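Local coordinates for NYN domain-containing protein (Vibrio parahaemolyticus, PDB 2QIP) that is of uncharacterised function but belongs to the NYN family of the PIN clan and is therefore probably a nuclease acting on RNA, at residues V48-D60 with H67-K80. Residues are numbered along the deposited sequence; the frame is centred on the assembly and turned at random.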
loop_
_atom_site.group_PDB
_atom_site.type_symbol
_atom_site.label_atom_id
_atom_site.label_comp_id
_atom_site.label_asym_id
_atom_site.label_seq_id
_atom_site.Cartn_x
_atom_site.Cartn_y
_atom_site.Cartn_z
ATOM N N VAL A 48 -19.499 -2.675 -15.295
ATOM C CA VAL A 48 -18.078 -2.611 -15.001
ATOM C C VAL A 48 -17.654 -1.150 -15.107
ATOM O O VAL A 48 -17.525 -0.597 -16.205
ATOM C CB VAL A 48 -17.242 -3.495 -15.945
ATOM C CG1 VAL A 48 -15.779 -3.394 -15.581
ATOM C CG2 VAL A 48 -17.743 -4.921 -15.889
ATOM N N VAL A 49 -17.482 -0.517 -13.953
ATOM C CA VAL A 49 -17.074 0.887 -13.927
ATOM C C VAL A 49 -15.585 1.022 -14.206
ATOM O O VAL A 49 -15.142 1.977 -14.827
ATOM C CB VAL A 49 -17.467 1.524 -12.581
ATOM C CG1 VAL A 49 -16.895 2.938 -12.440
ATOM C CG2 VAL A 49 -18.997 1.518 -12.417
ATOM N N SER A 50 -14.813 0.058 -13.720
ATOM C CA SER A 50 -13.367 0.091 -13.847
ATOM C C SER A 50 -12.851 -1.326 -13.755
ATOM O O SER A 50 -13.378 -2.127 -12.971
ATOM C CB SER A 50 -12.764 0.934 -12.708
ATOM O OG SER A 50 -11.349 0.973 -12.767
ATOM N N ALA A 51 -11.830 -1.639 -14.548
ATOM C CA ALA A 51 -11.191 -2.946 -14.471
ATOM C C ALA A 51 -9.729 -2.775 -14.814
ATOM O O ALA A 51 -9.375 -2.426 -15.953
ATOM C CB ALA A 51 -11.862 -3.956 -15.394
ATOM N N LYS A 52 -8.880 -3.012 -13.821
ATOM C CA LYS A 52 -7.451 -2.790 -13.976
ATOM C C LYS A 52 -6.664 -4.015 -13.556
ATOM O O LYS A 52 -6.988 -4.659 -12.556
ATOM C CB LYS A 52 -7.025 -1.549 -13.172
ATOM C CG LYS A 52 -7.451 -0.270 -13.843
ATOM C CD LYS A 52 -7.071 0.980 -13.077
ATOM C CE LYS A 52 -7.539 2.194 -13.899
ATOM N NZ LYS A 52 -7.332 3.507 -13.205
ATOM N N ALA A 53 -5.643 -4.337 -14.348
ATOM C CA ALA A 53 -4.749 -5.459 -14.097
ATOM C C ALA A 53 -3.371 -4.881 -13.847
ATOM O O ALA A 53 -2.800 -4.224 -14.725
ATOM C CB ALA A 53 -4.729 -6.427 -15.299
ATOM N N TYR A 54 -2.846 -5.101 -12.642
ATOM C CA TYR A 54 -1.600 -4.473 -12.198
ATOM C C TYR A 54 -0.459 -5.448 -12.440
ATOM O O TYR A 54 -0.335 -6.481 -11.756
ATOM C CB TYR A 54 -1.729 -4.116 -10.707
ATOM C CG TYR A 54 -2.792 -3.060 -10.510
ATOM C CD1 TYR A 54 -2.442 -1.721 -10.444
ATOM C CD2 TYR A 54 -4.149 -3.396 -10.422
ATOM C CE1 TYR A 54 -3.399 -0.723 -10.296
ATOM C CE2 TYR A 54 -5.128 -2.397 -10.280
ATOM C CZ TYR A 54 -4.738 -1.061 -10.198
ATOM O OH TYR A 54 -5.695 -0.051 -10.070
ATOM N N ALA A 55 0.381 -5.114 -13.413
ATOM C CA ALA A 55 1.395 -6.048 -13.925
ATOM C C ALA A 55 2.761 -5.377 -13.972
ATOM O O ALA A 55 2.905 -4.186 -13.645
ATOM C CB ALA A 55 0.978 -6.523 -15.326
ATOM N N ILE A 56 3.762 -6.146 -14.406
ATOM C CA ILE A 56 5.137 -5.659 -14.507
ATOM C C ILE A 56 5.489 -5.471 -15.980
ATOM O O ILE A 56 5.263 -6.361 -16.800
ATOM C CB ILE A 56 6.118 -6.647 -13.825
ATOM C CG1 ILE A 56 5.693 -6.887 -12.361
ATOM C CG2 ILE A 56 7.573 -6.153 -13.913
ATOM C CD1 ILE A 56 5.651 -5.613 -11.472
ATOM N N ALA A 57 6.033 -4.302 -16.313
ATOM C CA ALA A 57 6.463 -4.034 -17.684
ATOM C C ALA A 57 7.555 -4.981 -18.136
ATOM O O ALA A 57 8.390 -5.405 -17.343
ATOM C CB ALA A 57 6.938 -2.615 -17.801
ATOM N N SER A 58 7.560 -5.269 -19.435
ATOM C CA SER A 58 8.489 -6.275 -19.967
ATOM C C SER A 58 8.849 -5.971 -21.393
ATOM O O SER A 58 8.003 -5.515 -22.155
ATOM C CB SER A 58 7.841 -7.660 -19.913
ATOM O OG SER A 58 8.702 -8.656 -20.458
ATOM N N ASN A 59 10.094 -6.261 -21.765
ATOM C CA ASN A 59 10.488 -6.178 -23.178
ATOM C C ASN A 59 10.361 -7.544 -23.868
ATOM O O ASN A 59 10.625 -7.664 -25.067
ATOM C CB ASN A 59 11.901 -5.610 -23.349
ATOM C CG ASN A 59 12.961 -6.450 -22.668
ATOM O OD1 ASN A 59 12.697 -7.553 -22.205
ATOM N ND2 ASN A 59 14.151 -5.914 -22.564
ATOM N N ASP A 60 9.924 -8.553 -23.113
ATOM C CA ASP A 60 9.824 -9.923 -23.635
ATOM C C ASP A 60 8.561 -10.042 -24.485
ATOM O O ASP A 60 7.475 -9.684 -24.027
ATOM C CB ASP A 60 9.817 -10.926 -22.478
ATOM C CG ASP A 60 9.698 -12.373 -22.949
ATOM O OD1 ASP A 60 10.731 -12.966 -23.312
ATOM O OD2 ASP A 60 8.577 -12.911 -22.929
ATOM N N HIS A 67 0.047 -9.205 -22.021
ATOM C CA HIS A 67 -0.616 -7.936 -21.724
ATOM C C HIS A 67 -1.629 -7.554 -22.784
ATOM O O HIS A 67 -2.701 -7.041 -22.481
ATOM C CB HIS A 67 0.392 -6.807 -21.528
ATOM C CG HIS A 67 1.368 -7.070 -20.426
ATOM N ND1 HIS A 67 2.607 -6.470 -20.369
ATOM C CD2 HIS A 67 1.301 -7.900 -19.359
ATOM C CE1 HIS A 67 3.259 -6.909 -19.307
ATOM N NE2 HIS A 67 2.485 -7.768 -18.670
ATOM N N HIS A 68 -1.295 -7.818 -24.042
ATOM C CA HIS A 68 -2.219 -7.544 -25.120
ATOM C C HIS A 68 -3.503 -8.366 -24.947
ATOM O O HIS A 68 -4.601 -7.844 -25.143
ATOM C CB HIS A 68 -1.534 -7.881 -26.450
ATOM C CG HIS A 68 -2.392 -7.660 -27.656
ATOM N ND1 HIS A 68 -2.786 -6.408 -28.074
ATOM C CD2 HIS A 68 -2.936 -8.538 -28.532
ATOM C CE1 HIS A 68 -3.529 -6.522 -29.163
ATOM N NE2 HIS A 68 -3.640 -7.804 -29.458
ATOM N N ILE A 69 -3.362 -9.633 -24.567
ATOM C CA ILE A 69 -4.537 -10.478 -24.294
ATOM C C ILE A 69 -5.389 -9.855 -23.181
ATOM O O ILE A 69 -6.617 -9.733 -23.321
ATOM C CB ILE A 69 -4.119 -11.909 -23.950
ATOM C CG1 ILE A 69 -3.588 -12.608 -25.216
ATOM C CG2 ILE A 69 -5.289 -12.684 -23.303
ATOM C CD1 ILE A 69 -2.888 -13.917 -24.946
ATOM N N LEU A 70 -4.741 -9.422 -22.099
ATOM C CA LEU A 70 -5.505 -8.818 -21.001
ATOM C C LEU A 70 -6.300 -7.601 -21.437
ATOM O O LEU A 70 -7.429 -7.420 -21.003
ATOM C CB LEU A 70 -4.592 -8.427 -19.859
ATOM C CG LEU A 70 -3.882 -9.554 -19.120
ATOM C CD1 LEU A 70 -3.013 -8.986 -18.009
ATOM C CD2 LEU A 70 -4.865 -10.599 -18.579
ATOM N N ARG A 71 -5.701 -6.744 -22.263
ATOM C CA ARG A 71 -6.424 -5.575 -22.746
ATOM C C ARG A 71 -7.641 -6.004 -23.559
ATOM O O ARG A 71 -8.715 -5.417 -23.428
ATOM C CB ARG A 71 -5.510 -4.653 -23.560
ATOM C CG ARG A 71 -4.350 -4.060 -22.772
ATOM C CD ARG A 71 -3.515 -3.060 -23.592
ATOM N NE ARG A 71 -2.317 -2.761 -22.829
ATOM C CZ ARG A 71 -1.143 -3.342 -23.037
ATOM N NH1 ARG A 71 -0.976 -4.190 -24.055
ATOM N NH2 ARG A 71 -0.125 -3.063 -22.243
ATOM N N GLY A 72 -7.463 -7.056 -24.359
ATOM C CA GLY A 72 -8.552 -7.639 -25.151
ATOM C C GLY A 72 -9.706 -8.182 -24.330
ATOM O O GLY A 72 -10.866 -8.101 -24.735
ATOM N N VAL A 73 -9.383 -8.761 -23.180
ATOM C CA VAL A 73 -10.400 -9.264 -22.251
ATOM C C VAL A 73 -11.246 -8.111 -21.724
ATOM O O VAL A 73 -12.454 -8.267 -21.473
ATOM C CB VAL A 73 -9.736 -10.025 -21.084
ATOM C CG1 VAL A 73 -10.775 -10.382 -20.012
ATOM C CG2 VAL A 73 -9.066 -11.304 -21.608
ATOM N N GLY A 74 -10.609 -6.956 -21.544
ATOM C CA GLY A 74 -11.307 -5.768 -21.075
ATOM C C GLY A 74 -10.572 -4.961 -20.020
ATOM O O GLY A 74 -11.063 -3.920 -19.594
ATOM N N PHE A 75 -9.399 -5.436 -19.588
ATOM C CA PHE A 75 -8.649 -4.709 -18.557
ATOM C C PHE A 75 -7.879 -3.509 -19.102
ATOM O O PHE A 75 -7.312 -3.578 -20.203
ATOM C CB PHE A 75 -7.638 -5.630 -17.880
ATOM C CG PHE A 75 -8.265 -6.741 -17.112
ATOM C CD1 PHE A 75 -8.755 -6.518 -15.825
ATOM C CD2 PHE A 75 -8.363 -8.020 -17.658
ATOM C CE1 PHE A 75 -9.337 -7.545 -15.101
ATOM C CE2 PHE A 75 -8.947 -9.066 -16.924
ATOM C CZ PHE A 75 -9.442 -8.810 -15.646
ATOM N N GLU A 76 -7.794 -2.434 -18.318
ATOM C CA GLU A 76 -6.697 -1.476 -18.498
ATOM C C GLU A 76 -5.491 -2.102 -17.790
ATOM O O GLU A 76 -5.575 -2.446 -16.609
ATOM C CB GLU A 76 -7.011 -0.099 -17.904
ATOM C CG GLU A 76 -5.796 0.830 -18.044
ATOM C CD GLU A 76 -5.997 2.285 -17.635
ATOM O OE1 GLU A 76 -7.122 2.684 -17.266
ATOM O OE2 GLU A 76 -4.991 3.048 -17.700
ATOM N N VAL A 77 -4.393 -2.306 -18.517
ATOM C CA VAL A 77 -3.209 -2.901 -17.941
ATOM C C VAL A 77 -2.347 -1.790 -17.363
ATOM O O VAL A 77 -1.956 -0.856 -18.077
ATOM C CB VAL A 77 -2.442 -3.765 -18.962
ATOM C CG1 VAL A 77 -1.086 -4.161 -18.413
ATOM C CG2 VAL A 77 -3.273 -5.019 -19.336
HETATM N N MSE A 78 -2.100 -1.889 -16.054
HETATM C CA MSE A 78 -1.311 -0.905 -15.331
HETATM C C MSE A 78 0.073 -1.492 -15.128
HETATM O O MSE A 78 0.243 -2.415 -14.340
HETATM C CB MSE A 78 -1.957 -0.608 -13.965
HETATM C CG MSE A 78 -3.434 -0.225 -14.051
HETATM SE SE MSE A 78 -3.685 1.472 -14.947
HETATM C CE MSE A 78 -2.888 2.567 -13.550
ATOM N N LEU A 79 1.069 -0.969 -15.846
ATOM C CA LEU A 79 2.441 -1.478 -15.705
ATOM C C LEU A 79 3.168 -0.675 -14.632
ATOM O O LEU A 79 3.055 0.557 -14.579
ATOM C CB LEU A 79 3.175 -1.363 -17.039
ATOM C CG LEU A 79 2.495 -2.152 -18.164
ATOM C CD1 LEU A 79 3.138 -1.926 -19.586
ATOM C CD2 LEU A 79 2.441 -3.657 -17.821
ATOM N N LYS A 80 3.906 -1.370 -13.769
ATOM C CA LYS A 80 4.535 -0.694 -12.650
ATOM C C LYS A 80 5.603 0.295 -13.128
ATOM O O LYS A 80 6.458 -0.068 -13.946
ATOM C CB LYS A 80 5.121 -1.695 -11.659
ATOM C CG LYS A 80 5.499 -1.009 -10.367
ATOM C CD LYS A 80 5.910 -1.966 -9.296
ATOM C CE LYS A 80 6.137 -1.198 -7.996
ATOM N NZ LYS A 80 6.761 -2.071 -6.988
HETATM O O HOH W 1 6.965 -2.654 -14.281
#
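Selenomethionine Met78 packs against both Lys52 and Tyr54, and its side chain shows how one residue of a parallel strand pair can serve two neighbours on the strand beside it. Its CB sits against Tyr54 CD1 at 3.7 Å. CG then passes over one face of the tyrosine ring, 4.1 Å from the centroid and offset toward the rim, a CH-pi contact, while it also lies against Lys52 CB. A bend at chi2 (-67°) brings SE to 3.9 Å from Lys52 CD, and another at chi3 (-69°) turns the terminal CE; the side chain also touches Trp94 in a loop. The extended lysine runs on beside Glu76, where Lys52 NZ and Glu76 OE1 stay 4.1 Å apart, opposite charges too distant for a salt bridge.

Beneath these side chains an unbroken ladder fixes the register: Glu76 N to Ala51 O, Ala53 N to Glu76 O, Met78 N to Ala53 O (2.8 Å), Ala55 N to Met78 O and Lys80 N to Ala55 O. Past its end, one water bridges Ala57 N and Lys80 O. On the other face small alanines admit the helix, Ala53 CB meeting Leu70 CD1 and Ala55 CB His67 NE2; Phe75 CB, from the turn after it, also meets Ala53 CB.

Strand 46-55, helix 61-73 and edge strand 76-79 thus form a beta-alpha-beta unit of the parallel sheet; 46-55 also pairs with strand 10-17, while helix 35-42 touches Leu70 through Tyr35 and helix 18-29 touches Ala53 through Val18.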